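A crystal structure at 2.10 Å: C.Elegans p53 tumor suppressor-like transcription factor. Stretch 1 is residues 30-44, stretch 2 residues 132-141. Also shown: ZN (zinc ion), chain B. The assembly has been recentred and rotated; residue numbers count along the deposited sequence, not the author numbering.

Stretch 1 (30-44) YLWTKMGCLVPIQVK
Stretch 2 132-141: NFDIIFMCQE

Strands 39-44 and 132-137 of one chain pair antiparallel, their N-to-C directions 138° apart and their axes approaching to 4.5 Å; together the two stretches bury 894 Å². Asn132 (phi/psi -115/142, chi1 m) lies opposite Gln42 in a non-hydrogen-bonded pair, CA-CA 4.7 Å, with Asn132 OD1 3.3 Å from Gln42 NE2. Phe133 (-177/162, chi1 p, chi2 87°) faces Ile41 (-106/145, chi1 and chi2 m), CA-CA 5.5 Å. This is a hydrogen-bonded pair: Ile41 N donates to Phe133 O at 2.8 Å, and Phe133 N to Ile41 O at 3.2 Å. Ile41 CB sits over the ring face, 4.2 Å from the Phe133 centroid and 25° off the normal, a CH-pi geometry; Val43 CG2 reaches Phe133 CE2 at 4.0 Å.

Asp134 (-101/145, chi1 m) pairs with Pro40 (-77/111) at CA-CA 4.4 Å. Proline has no amide hydrogen, so the 3.4 Å approach of Asp134 OD1 to Pro40 N is no hydrogen bond; Asp134 CA makes a CA-H...O contact of 3.1 Å with Val39 O. Ile135 (-116/145, chi1 and chi2 t) restores reciprocal bonding with Val39 (-100/120, chi1 t): Val39 N to Ile135 O and Ile135 N to Val39 O, both 2.8 Å. Ile135 CG2 packs 3.7 Å from Ile41 CG1, on the sheet face shared with Val39 and Phe133.

Ile136 (-135/132, chi1 and chi2 t) brings CD1 to 3.5 Å from Gly36 C. Phe137 (-98/129, chi1 m) divides its backbone: its N donates to water 1 (2.9 Å), which also accepts from Cys37 N (3.0 Å) and donates to Lys34 O (2.9 Å), while its O accepts directly from Gly36 N at 2.7 Å, 167°; Gly36 has phi/psi 70/15. Met138 C lies 3.5 Å from Met35 CE. Cys139 SG (chi1 t) binds zinc at 2.4 Å. Through water 2, Met35 N (2.7 Å) is linked to Gln140 OE1 (2.8 Å).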

ATOM      1  N   TYR A  30       3.108   9.799   2.003  1.00 19.62           N
ATOM      2  CA  TYR A  30       4.293   9.294   1.305  1.00 26.44           C
ATOM      3  C   TYR A  30       5.094   8.331   2.159  1.00 23.20           C
ATOM      4  O   TYR A  30       5.358   8.580   3.336  1.00 21.92           O
ATOM      5  CB  TYR A  30       5.211  10.453   0.894  1.00 20.23           C
ATOM      6  CG  TYR A  30       4.606  11.397  -0.123  1.00 18.01           C
ATOM      7  CD1 TYR A  30       3.475  12.153   0.182  1.00 17.79           C
ATOM      8  CD2 TYR A  30       5.160  11.515  -1.400  1.00 14.42           C
ATOM      9  CE1 TYR A  30       2.904  13.008  -0.763  1.00 21.00           C
ATOM     10  CE2 TYR A  30       4.601  12.364  -2.350  1.00 20.21           C
ATOM     11  CZ  TYR A  30       3.477  13.107  -2.025  1.00 30.08           C
ATOM     12  OH  TYR A  30       2.953  13.963  -2.958  1.00 29.74           O
ATOM     13  N   LEU A  31       5.483   7.220   1.558  1.00 21.04           N
ATOM     14  CA  LEU A  31       6.291   6.227   2.251  1.00 18.04           C
ATOM     15  C   LEU A  31       7.579   5.926   1.470  1.00 17.73           C
ATOM     16  O   LEU A  31       7.556   5.802   0.244  1.00 16.98           O
ATOM     17  CB  LEU A  31       5.512   4.908   2.417  1.00 16.18           C
ATOM     18  CG  LEU A  31       6.354   3.692   2.846  1.00 23.61           C
ATOM     19  CD1 LEU A  31       6.711   3.808   4.328  1.00 19.82           C
ATOM     20  CD2 LEU A  31       5.564   2.397   2.594  1.00 20.59           C
ATOM     21  N   TRP A  32       8.697   5.836   2.181  1.00 18.04           N
ATOM     22  CA  TRP A  32       9.965   5.454   1.562  1.00 20.58           C
ATOM     23  C   TRP A  32      10.403   4.299   2.437  1.00 21.58           C
ATOM     24  O   TRP A  32      10.335   4.404   3.662  1.00 19.06           O
ATOM     25  CB  TRP A  32      11.024   6.565   1.644  1.00 19.19           C
ATOM     26  CG  TRP A  32      10.659   7.846   0.911  1.00 17.39           C
ATOM     27  CD1 TRP A  32      11.037   8.218  -0.351  1.00 18.72           C
ATOM     28  CD2 TRP A  32       9.849   8.903   1.416  1.00 13.65           C
ATOM     29  NE1 TRP A  32      10.517   9.455  -0.660  1.00 11.74           N
ATOM     30  CE2 TRP A  32       9.778   9.896   0.408  1.00 17.99           C
ATOM     31  CE3 TRP A  32       9.167   9.107   2.625  1.00 17.56           C
ATOM     32  CZ2 TRP A  32       9.054  11.079   0.573  1.00 15.58           C
ATOM     33  CZ3 TRP A  32       8.446  10.284   2.790  1.00 19.02           C
ATOM     34  CH2 TRP A  32       8.398  11.256   1.768  1.00 19.93           C
ATOM     35  N   THR A  33      10.838   3.203   1.828  1.00 16.37           N
ATOM     36  CA  THR A  33      11.299   2.037   2.603  1.00 15.26           C
ATOM     37  C   THR A  33      12.304   1.251   1.774  1.00 23.20           C
ATOM     38  O   THR A  33      12.330   1.375   0.550  1.00 20.86           O
ATOM     39  CB  THR A  33      10.104   1.088   2.948  1.00 11.40           C
ATOM     40  OG1 THR A  33      10.577  -0.118   3.567  1.00 17.09           O
ATOM     41  CG2 THR A  33       9.341   0.727   1.678  1.00 15.21           C
ATOM     42  N   LYS A  34      13.141   0.458   2.439  1.00 21.40           N
ATOM     43  CA  LYS A  34      14.096  -0.388   1.722  1.00 26.50           C
ATOM     44  C   LYS A  34      13.310  -1.644   1.370  1.00 26.07           C
ATOM     45  O   LYS A  34      12.288  -1.921   2.002  1.00 17.61           O
ATOM     46  CB  LYS A  34      15.250  -0.820   2.634  1.00 16.32           C
ATOM     47  CG  LYS A  34      16.133   0.280   3.174  1.00 23.53           C
ATOM     48  CD  LYS A  34      17.200  -0.395   3.978  1.00 30.86           C
ATOM     49  CE  LYS A  34      18.081   0.587   4.696  1.00 40.07           C
ATOM     50  NZ  LYS A  34      19.194  -0.163   5.337  1.00 47.74           N
ATOM     51  N   MET A  35      13.767  -2.417   0.387  1.00 18.41           N
ATOM     52  CA  MET A  35      13.048  -3.649   0.072  1.00 26.93           C
ATOM     53  C   MET A  35      13.440  -4.692   1.127  1.00 25.99           C
ATOM     54  O   MET A  35      14.427  -4.513   1.833  1.00 22.96           O
ATOM     55  CB  MET A  35      13.366  -4.140  -1.355  1.00 33.60           C
ATOM     56  CG  MET A  35      14.756  -4.668  -1.607  1.00 35.90           C
ATOM     57  SD  MET A  35      14.830  -5.567  -3.228  1.00 31.65           S
ATOM     58  CE  MET A  35      14.405  -7.219  -2.705  1.00 44.53           C
ATOM     59  N   GLY A  36      12.662  -5.759   1.263  1.00 19.64           N
ATOM     60  CA  GLY A  36      12.995  -6.764   2.262  1.00 17.06           C
ATOM     61  C   GLY A  36      12.793  -6.322   3.708  1.00 23.84           C
ATOM     62  O   GLY A  36      13.293  -6.965   4.621  1.00 26.65           O
ATOM     63  N   CYS A  37      12.078  -5.228   3.940  1.00 24.61           N
ATOM     64  CA  CYS A  37      11.852  -4.776   5.318  1.00 23.53           C
ATOM     65  C   CYS A  37      10.364  -4.732   5.630  1.00 28.20           C
ATOM     66  O   CYS A  37       9.557  -4.331   4.783  1.00 21.73           O
ATOM     67  CB  CYS A  37      12.469  -3.382   5.558  1.00 27.38           C
ATOM     68  SG  CYS A  37      14.295  -3.379   5.433  1.00 31.60           S
ATOM     69  N   LEU A  38      10.017  -5.143   6.846  1.00 22.34           N
ATOM     70  CA  LEU A  38       8.626  -5.178   7.297  1.00 37.44           C
ATOM     71  C   LEU A  38       8.116  -3.793   7.626  1.00 25.36           C
ATOM     72  O   LEU A  38       8.608  -3.145   8.548  1.00 28.41           O
ATOM     73  CB  LEU A  38       8.486  -6.081   8.528  1.00 25.96           C
ATOM     74  CG  LEU A  38       8.839  -7.546   8.237  1.00 26.51           C
ATOM     75  CD1 LEU A  38       8.972  -8.322   9.544  1.00 34.20           C
ATOM     76  CD2 LEU A  38       7.779  -8.152   7.339  1.00 27.70           C
ATOM     77  N   VAL A  39       7.151  -3.321   6.845  1.00 28.36           N
ATOM     78  CA  VAL A  39       6.579  -2.008   7.092  1.00 15.48           C
ATOM     79  C   VAL A  39       5.252  -2.244   7.827  1.00 22.26           C
ATOM     80  O   VAL A  39       4.351  -2.892   7.307  1.00 18.86           O
ATOM     81  CB  VAL A  39       6.292  -1.237   5.790  1.00 24.75           C
ATOM     82  CG1 VAL A  39       5.746   0.139   6.126  1.00 18.78           C
ATOM     83  CG2 VAL A  39       7.553  -1.127   4.941  1.00 16.00           C
ATOM     84  N   PRO A  40       5.130  -1.712   9.049  1.00 22.28           N
ATOM     85  CA  PRO A  40       3.924  -1.853   9.878  1.00 21.96           C
ATOM     86  C   PRO A  40       2.793  -0.922   9.429  1.00 21.79           C
ATOM     87  O   PRO A  40       2.880   0.294   9.560  1.00 22.80           O
ATOM     88  CB  PRO A  40       4.433  -1.534  11.288  1.00 22.64           C
ATOM     89  CG  PRO A  40       5.500  -0.487  11.023  1.00 25.95           C
ATOM     90  CD  PRO A  40       6.211  -0.996   9.769  1.00 16.27           C
ATOM     91  N   ILE A  41       1.741  -1.513   8.882  1.00 19.92           N
ATOM     92  CA  ILE A  41       0.591  -0.755   8.390  1.00 24.15           C
ATOM     93  C   ILE A  41      -0.616  -0.906   9.323  1.00 20.61           C
ATOM     94  O   ILE A  41      -0.834  -1.963   9.938  1.00 21.12           O
ATOM     95  CB  ILE A  41       0.114  -1.257   6.990  1.00 18.65           C
ATOM     96  CG1 ILE A  41       1.248  -1.168   5.956  1.00 18.21           C
ATOM     97  CG2 ILE A  41      -1.159  -0.469   6.542  1.00 13.39           C
ATOM     98  CD1 ILE A  41       1.733   0.271   5.653  1.00 22.34           C
ATOM     99  N   GLN A  42      -1.385   0.163   9.438  1.00 17.10           N
ATOM    100  CA  GLN A  42      -2.616   0.107  10.221  1.00 23.77           C
ATOM    101  C   GLN A  42      -3.712   0.710   9.358  1.00 23.68           C
ATOM    102  O   GLN A  42      -3.598   1.859   8.944  1.00 19.71           O
ATOM    103  CB  GLN A  42      -2.508   0.932  11.500  1.00 18.91           C
ATOM    104  CG  GLN A  42      -1.431   0.446  12.451  1.00 32.34           C
ATOM    105  CD  GLN A  42      -1.669   0.936  13.863  1.00 38.45           C
ATOM    106  OE1 GLN A  42      -1.879   2.132  14.091  1.00 31.18           O
ATOM    107  NE2 GLN A  42      -1.646   0.013  14.822  1.00 31.72           N
ATOM    108  N   VAL A  43      -4.747  -0.066   9.060  1.00 19.21           N
ATOM    109  CA  VAL A  43      -5.870   0.453   8.275  1.00 17.73           C
ATOM    110  C   VAL A  43      -7.041   0.649   9.253  1.00 25.53           C
ATOM    111  O   VAL A  43      -7.401  -0.269   9.978  1.00 22.05           O
ATOM    112  CB  VAL A  43      -6.292  -0.530   7.149  1.00 19.10           C
ATOM    113  CG1 VAL A  43      -7.528   0.031   6.390  1.00 19.10           C
ATOM    114  CG2 VAL A  43      -5.109  -0.744   6.165  1.00 17.48           C
ATOM    115  N   LYS A  44      -7.622   1.845   9.281  1.00 18.35           N
ATOM    116  CA  LYS A  44      -8.721   2.112  10.200  1.00 21.13           C
ATOM    117  C   LYS A  44      -9.918   2.669   9.449  1.00 27.06           C
ATOM    118  O   LYS A  44      -9.767   3.301   8.396  1.00 20.24           O
ATOM    119  CB  LYS A  44      -8.278   3.120  11.279  1.00 19.11           C
ATOM    120  CG  LYS A  44      -7.200   2.595  12.240  1.00 25.57           C
ATOM    121  CD  LYS A  44      -6.705   3.722  13.141  1.00 25.81           C
ATOM    122  CE  LYS A  44      -5.745   3.223  14.232  1.00 27.16           C
ATOM    123  NZ  LYS A  44      -5.335   4.336  15.159  1.00 41.00           N
ATOM    124  N   ASN A 132      -4.418  -4.573  11.083  1.00 20.18           N
ATOM    125  CA  ASN A 132      -2.986  -4.406  11.268  1.00 21.01           C
ATOM    126  C   ASN A 132      -2.233  -5.517  10.562  1.00 17.28           C
ATOM    127  O   ASN A 132      -2.676  -6.674  10.532  1.00 18.05           O
ATOM    128  CB  ASN A 132      -2.636  -4.439  12.756  1.00 26.22           C
ATOM    129  CG  ASN A 132      -3.302  -3.323  13.523  1.00 29.17           C
ATOM    130  OD1 ASN A 132      -3.359  -2.191  13.057  1.00 31.70           O
ATOM    131  ND2 ASN A 132      -3.802  -3.633  14.712  1.00 45.41           N
ATOM    132  N   PHE A 133      -1.100  -5.162   9.973  1.00 24.01           N
ATOM    133  CA  PHE A 133      -0.254  -6.143   9.300  1.00 23.46           C
ATOM    134  C   PHE A 133       1.004  -5.457   8.798  1.00 17.64           C
ATOM    135  O   PHE A 133       1.067  -4.225   8.706  1.00 20.82           O
ATOM    136  CB  PHE A 133      -0.993  -6.785   8.105  1.00 18.54           C
ATOM    137  CG  PHE A 133      -1.498  -5.784   7.085  1.00 23.40           C
ATOM    138  CD1 PHE A 133      -0.678  -5.347   6.038  1.00 23.78           C
ATOM    139  CD2 PHE A 133      -2.772  -5.242   7.202  1.00 22.88           C
ATOM    140  CE1 PHE A 133      -1.122  -4.373   5.117  1.00 21.42           C
ATOM    141  CE2 PHE A 133      -3.232  -4.262   6.288  1.00 22.83           C
ATOM    142  CZ  PHE A 133      -2.395  -3.829   5.240  1.00 23.63           C
ATOM    143  N   ASP A 134       2.013  -6.259   8.498  1.00 22.05           N
ATOM    144  CA  ASP A 134       3.212  -5.700   7.918  1.00 20.02           C
ATOM    145  C   ASP A 134       3.154  -5.977   6.444  1.00 19.46           C
ATOM    146  O   ASP A 134       2.622  -7.005   6.025  1.00 20.28           O
ATOM    147  CB  ASP A 134       4.468  -6.366   8.436  1.00 25.41           C
ATOM    148  CG  ASP A 134       4.727  -6.052   9.873  1.00 34.08           C
ATOM    149  OD1 ASP A 134       4.518  -4.883  10.257  1.00 26.31           O
ATOM    150  OD2 ASP A 134       5.140  -6.972  10.600  1.00 23.27           O
ATOM    151  N   ILE A 135       3.660  -5.048   5.653  1.00 16.89           N
ATOM    152  CA  ILE A 135       3.767  -5.303   4.231  1.00 19.70           C
ATOM    153  C   ILE A 135       5.270  -5.297   3.948  1.00 24.87           C
ATOM    154  O   ILE A 135       6.029  -4.555   4.587  1.00 23.60           O
ATOM    155  CB  ILE A 135       3.065  -4.229   3.388  1.00 19.78           C
ATOM    156  CG1 ILE A 135       3.235  -4.557   1.905  1.00 19.84           C
ATOM    157  CG2 ILE A 135       3.614  -2.863   3.729  1.00 20.31           C
ATOM    158  CD1 ILE A 135       2.264  -3.811   0.986  1.00 23.41           C
ATOM    159  N   ILE A 136       5.719  -6.145   3.025  1.00 19.93           N
ATOM    160  CA  ILE A 136       7.140  -6.182   2.704  1.00 20.05           C
ATOM    161  C   ILE A 136       7.293  -6.223   1.178  1.00 25.91           C
ATOM    162  O   ILE A 136       6.587  -6.972   0.500  1.00 24.66           O
ATOM    163  CB  ILE A 136       7.829  -7.398   3.413  1.00 23.64           C
ATOM    164  CG1 ILE A 136       9.322  -7.410   3.086  1.00 23.88           C
ATOM    165  CG2 ILE A 136       7.196  -8.729   2.959  1.00 22.40           C
ATOM    166  CD1 ILE A 136      10.068  -8.541   3.769  1.00 27.01           C
ATOM    167  N   PHE A 137       8.170  -5.373   0.643  1.00 17.86           N
ATOM    168  CA  PHE A 137       8.391  -5.272  -0.810  1.00 20.81           C
ATOM    169  C   PHE A 137       9.625  -6.077  -1.200  1.00 20.81           C
ATOM    170  O   PHE A 137      10.690  -5.934  -0.599  1.00 22.25           O
ATOM    171  CB  PHE A 137       8.534  -3.799  -1.200  1.00 15.76           C
ATOM    172  CG  PHE A 137       7.332  -2.982  -0.841  1.00 20.93           C
ATOM    173  CD1 PHE A 137       6.204  -2.977  -1.669  1.00 24.77           C
ATOM    174  CD2 PHE A 137       7.283  -2.289   0.358  1.00 17.83           C
ATOM    175  CE1 PHE A 137       5.027  -2.290  -1.298  1.00 19.56           C
ATOM    176  CE2 PHE A 137       6.113  -1.593   0.748  1.00 21.50           C
ATOM    177  CZ  PHE A 137       4.983  -1.597  -0.083  1.00 24.14           C
ATOM    178  N   MET A 138       9.466  -6.941  -2.200  1.00 27.65           N
ATOM    179  CA  MET A 138      10.552  -7.808  -2.611  1.00 27.46           C
ATOM    180  C   MET A 138      11.182  -7.469  -3.959  1.00 31.54           C
ATOM    181  O   MET A 138      11.729  -8.330  -4.640  1.00 29.84           O
ATOM    182  CB  MET A 138      10.087  -9.266  -2.568  1.00 29.97           C
ATOM    183  CG  MET A 138       9.750  -9.744  -1.144  1.00 27.85           C
ATOM    184  SD  MET A 138      11.112  -9.485   0.047  1.00 36.96           S
ATOM    185  CE  MET A 138      12.256 -10.741  -0.516  1.00 43.50           C
ATOM    186  N   CYS A 139      11.098  -6.202  -4.337  1.00 21.19           N
ATOM    187  CA  CYS A 139      11.717  -5.731  -5.568  1.00 18.62           C
ATOM    188  C   CYS A 139      11.810  -4.239  -5.306  1.00 20.94           C
ATOM    189  O   CYS A 139      11.249  -3.736  -4.326  1.00 22.23           O
ATOM    190  CB  CYS A 139      10.848  -6.086  -6.784  1.00 20.36           C
ATOM    191  SG  CYS A 139      11.487  -5.594  -8.403  1.00 22.37           S
ATOM    192  N   GLN A 140      12.530  -3.512  -6.134  1.00 20.65           N
ATOM    193  CA  GLN A 140      12.643  -2.099  -5.846  1.00 22.19           C
ATOM    194  C   GLN A 140      12.706  -1.211  -7.071  1.00 28.20           C
ATOM    195  O   GLN A 140      12.821  -1.683  -8.205  1.00 26.37           O
ATOM    196  CB  GLN A 140      13.858  -1.890  -4.958  1.00 18.47           C
ATOM    197  CG  GLN A 140      15.165  -2.205  -5.628  1.00 31.67           C
ATOM    198  CD  GLN A 140      16.281  -2.274  -4.626  1.00 39.57           C
ATOM    199  OE1 GLN A 140      16.326  -1.487  -3.687  1.00 49.39           O
ATOM    200  NE2 GLN A 140      17.197  -3.213  -4.820  1.00 42.36           N
ATOM    201  N   GLU A 141      12.626   0.088  -6.823  1.00 22.72           N
ATOM    202  CA  GLU A 141      12.656   1.085  -7.876  1.00 23.93           C
ATOM    203  C   GLU A 141      13.848   0.874  -8.812  1.00 33.85           C
ATOM    204  O   GLU A 141      13.713   0.926 -10.031  1.00 26.86           O
ATOM    205  CB  GLU A 141      12.748   2.479  -7.236  1.00 20.93           C
ATOM    206  CG  GLU A 141      12.306   3.621  -8.124  1.00 42.05           C
ATOM    207  CD  GLU A 141      12.404   4.943  -7.402  1.00 35.94           C
ATOM    208  OE1 GLU A 141      13.522   5.500  -7.324  1.00 35.39           O
ATOM    209  OE2 GLU A 141      11.368   5.404  -6.888  1.00 38.57           O
TER
HETATM  210 ZN    ZN B 201      13.698  -6.390  -8.589  1.00 27.16          ZN
HETATM  211  O   HOH W   1      10.041  -3.749   2.237  1.00 19.34           O
HETATM  212  O   HOH W   2      15.681  -1.032  -1.018  1.00 28.72           O